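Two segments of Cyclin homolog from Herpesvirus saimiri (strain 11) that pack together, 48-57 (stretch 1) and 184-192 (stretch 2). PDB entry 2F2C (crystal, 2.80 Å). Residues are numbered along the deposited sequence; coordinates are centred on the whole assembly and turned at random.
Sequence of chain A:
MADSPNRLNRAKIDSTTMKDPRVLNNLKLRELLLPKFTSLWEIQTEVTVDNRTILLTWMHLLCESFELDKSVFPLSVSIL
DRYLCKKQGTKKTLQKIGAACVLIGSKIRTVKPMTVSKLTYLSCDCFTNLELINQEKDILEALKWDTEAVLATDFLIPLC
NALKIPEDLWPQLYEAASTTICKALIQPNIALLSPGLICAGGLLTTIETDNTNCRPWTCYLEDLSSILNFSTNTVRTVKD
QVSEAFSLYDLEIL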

# COMPACT_ATOMS: atom_id res chain seq x y z
N THR A 48 2.68 0.93 -32.79
CA THR A 48 3.41 2.18 -32.64
C THR A 48 2.82 3.07 -31.54
O THR A 48 1.93 2.66 -30.79
CB THR A 48 3.52 2.98 -33.97
OG1 THR A 48 2.27 3.64 -34.23
CG2 THR A 48 3.73 2.06 -35.18
N VAL A 49 3.32 4.29 -31.47
CA VAL A 49 2.92 5.23 -30.44
C VAL A 49 1.51 5.69 -30.72
O VAL A 49 0.73 5.87 -29.80
CB VAL A 49 3.87 6.42 -30.36
CG1 VAL A 49 3.54 7.29 -29.16
CG2 VAL A 49 5.29 5.93 -30.21
N ASP A 50 1.18 5.84 -31.99
CA ASP A 50 -0.19 6.17 -32.38
C ASP A 50 -1.16 5.14 -31.81
O ASP A 50 -2.20 5.52 -31.29
CB ASP A 50 -0.35 6.29 -33.90
CG ASP A 50 0.65 7.26 -34.53
OD1 ASP A 50 0.54 7.50 -35.76
OD2 ASP A 50 1.57 7.82 -33.90
N ASN A 51 -0.82 3.85 -31.89
CA ASN A 51 -1.66 2.81 -31.28
C ASN A 51 -1.83 3.04 -29.79
O ASN A 51 -2.93 2.95 -29.27
CB ASN A 51 -1.09 1.41 -31.48
CG ASN A 51 -0.80 1.10 -32.92
OD1 ASN A 51 0.19 1.58 -33.47
ND2 ASN A 51 -1.63 0.28 -33.54
N ARG A 52 -0.73 3.33 -29.11
CA ARG A 52 -0.78 3.62 -27.69
C ARG A 52 -1.88 4.63 -27.33
O ARG A 52 -2.70 4.36 -26.44
CB ARG A 52 0.59 4.09 -27.19
CG ARG A 52 0.72 4.15 -25.67
CD ARG A 52 2.08 4.63 -25.22
NE ARG A 52 2.16 4.87 -23.78
CZ ARG A 52 2.13 6.06 -23.21
NH1 ARG A 52 1.99 7.16 -23.94
NH2 ARG A 52 2.23 6.16 -21.88
N THR A 53 -1.94 5.75 -28.05
CA THR A 53 -2.89 6.82 -27.73
C THR A 53 -4.37 6.40 -27.78
O THR A 53 -5.17 6.82 -26.94
CB THR A 53 -2.69 8.07 -28.63
OG1 THR A 53 -1.29 8.32 -28.81
CG2 THR A 53 -3.20 9.33 -27.93
N ILE A 54 -4.73 5.58 -28.77
CA ILE A 54 -6.08 5.02 -28.85
C ILE A 54 -6.36 4.08 -27.64
O ILE A 54 -7.38 4.22 -26.96
CB ILE A 54 -6.28 4.32 -30.22
CG1 ILE A 54 -6.29 5.37 -31.36
CG2 ILE A 54 -7.57 3.55 -30.26
CD1 ILE A 54 -5.81 4.90 -32.73
N LEU A 55 -5.43 3.17 -27.35
CA LEU A 55 -5.63 2.17 -26.33
C LEU A 55 -5.72 2.79 -24.95
O LEU A 55 -6.51 2.35 -24.11
CB LEU A 55 -4.49 1.17 -26.37
CG LEU A 55 -4.41 0.21 -25.20
CD1 LEU A 55 -5.50 -0.84 -25.30
CD2 LEU A 55 -3.01 -0.42 -25.18
N LEU A 56 -4.90 3.80 -24.71
CA LEU A 56 -4.94 4.49 -23.43
C LEU A 56 -6.19 5.35 -23.31
O LEU A 56 -6.67 5.57 -22.19
CB LEU A 56 -3.68 5.32 -23.21
CG LEU A 56 -2.38 4.55 -22.96
CD1 LEU A 56 -1.27 5.54 -22.60
CD2 LEU A 56 -2.54 3.50 -21.84
N THR A 57 -6.73 5.82 -24.44
CA THR A 57 -8.01 6.52 -24.49
C THR A 57 -9.13 5.59 -24.08
O THR A 57 -10.02 5.96 -23.33
CB THR A 57 -8.25 7.11 -25.88
OG1 THR A 57 -7.39 8.23 -26.08
CG2 THR A 57 -9.62 7.73 -25.97
N ALA A 184 -3.92 13.84 -19.33
CA ALA A 184 -2.60 14.11 -19.95
C ALA A 184 -1.80 12.84 -20.24
O ALA A 184 -1.24 12.71 -21.32
CB ALA A 184 -1.79 15.06 -19.08
N LEU A 185 -1.80 11.90 -19.29
CA LEU A 185 -1.06 10.63 -19.41
C LEU A 185 -1.43 9.79 -20.64
O LEU A 185 -0.77 8.79 -20.91
CB LEU A 185 -1.25 9.77 -18.15
CG LEU A 185 -0.30 10.10 -17.01
CD1 LEU A 185 -0.86 9.66 -15.69
CD2 LEU A 185 1.05 9.48 -17.22
N ILE A 186 -2.49 10.18 -21.35
CA ILE A 186 -2.85 9.53 -22.61
C ILE A 186 -1.81 9.84 -23.69
O ILE A 186 -1.47 8.99 -24.52
CB ILE A 186 -4.29 9.98 -23.06
CG1 ILE A 186 -5.34 9.43 -22.09
CG2 ILE A 186 -4.63 9.52 -24.48
CD1 ILE A 186 -6.80 9.68 -22.52
N GLN A 187 -1.31 11.07 -23.66
CA GLN A 187 -0.42 11.59 -24.70
C GLN A 187 1.03 11.04 -24.60
O GLN A 187 1.60 10.94 -23.49
CB GLN A 187 -0.43 13.11 -24.66
CG GLN A 187 -1.36 13.79 -25.66
CD GLN A 187 -2.57 12.95 -26.03
OE1 GLN A 187 -3.63 13.09 -25.43
NE2 GLN A 187 -2.41 12.09 -27.02
N PRO A 188 1.59 10.66 -25.75
CA PRO A 188 2.91 10.03 -25.86
C PRO A 188 4.06 10.75 -25.14
O PRO A 188 4.83 10.12 -24.41
CB PRO A 188 3.18 10.02 -27.36
CG PRO A 188 2.13 10.97 -27.96
CD PRO A 188 0.94 10.80 -27.07
N ASN A 189 4.17 12.05 -25.34
CA ASN A 189 5.26 12.83 -24.77
C ASN A 189 5.21 12.99 -23.24
O ASN A 189 6.10 13.60 -22.64
CB ASN A 189 5.31 14.20 -25.45
CG ASN A 189 4.14 15.09 -25.04
OD1 ASN A 189 3.01 14.62 -24.86
ND2 ASN A 189 4.42 16.37 -24.87
N ILE A 190 4.19 12.45 -22.60
CA ILE A 190 4.06 12.61 -21.16
C ILE A 190 4.72 11.41 -20.48
O ILE A 190 5.16 11.49 -19.33
CB ILE A 190 2.55 12.78 -20.75
CG1 ILE A 190 1.96 14.05 -21.37
CG2 ILE A 190 2.36 12.84 -19.25
CD1 ILE A 190 2.80 15.35 -21.18
N ALA A 191 4.81 10.31 -21.21
CA ALA A 191 5.27 9.03 -20.63
C ALA A 191 6.69 9.13 -20.09
O ALA A 191 7.03 8.46 -19.11
CB ALA A 191 5.17 7.92 -21.67
N LEU A 192 7.49 9.98 -20.72
CA LEU A 192 8.91 10.07 -20.43
C LEU A 192 9.24 10.98 -19.24
O LEU A 192 10.34 10.93 -18.71
CB LEU A 192 9.68 10.54 -21.69
CG LEU A 192 9.36 10.03 -23.11
CD1 LEU A 192 10.48 10.40 -24.12
CD2 LEU A 192 9.10 8.52 -23.18

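No hydrogen bond crosses this contact; a helix beginning at Val49 meets the turn and loop of 184-192 through packing, with one charged group near loop carbonyls, burying 422 Å² in all. The residues that touch the loop, Val49, Arg52, Thr53, Leu56 and Thr57, recur at the three- and four-residue spacing of one helical face, the two threonines from the side, while Ile54 points away.

The helix start is secured on its own side: Thr48 N donates to Asn51 OD1 at 2.7 Å, and Thr48 OG1 accepts a weak capping bond from Asp50 N at 3.3 Å. One residue on, Val49, in the t rotamer, brings CG1 to 3.3 Å from Pro188 CB, a tight apolar touch.

Arg52 is the long reach of the contact. Its first three chi angles are all t, so the chain is extended, and chi4 at -103° then turns the guanidinium so that NH1 and NH2 reach the loop. There Gln187 O and Pro188 CA lie at the edge of the group, 3.8 and 3.6 Å from Arg52 NH1, too long for the carbonyl to count as a bond. Arg52 NH2 sits 3.4 Å from Ala191 CB, where Ala191, its CA-to-CB bond pointing toward the helix, sets its methyl beside the group; NE and NH2 are satisfied elsewhere in the structure.

Ile186 gives up the most surface, 92 Å². Its CA-to-CB bond points sideways, but with chi1 m the CG2 branch reaches the helix, 3.7 Å from Thr53 CG2 and 3.4 Å from Thr57 OG1. Both threonines are m, which returns their hydroxyls to the helix backbone: Thr57 OG1 donates to Thr53 O at 2.8 Å, and Thr53 OG1 donates weakly to Val49 O at 3.3 Å. A polar side chain can thus border isoleucine with its hydroxyl satisfied. Gln187 points away at CA-to-CB, yet chi1 and chi2, both between wells at -97° and 29°, bring NE2 back to 3.0 Å from Thr53 CG2, a very short contact and not a hydrogen bond. Leu56, m then t, lays CD1 3.7 Å from Leu185 O, against the turn.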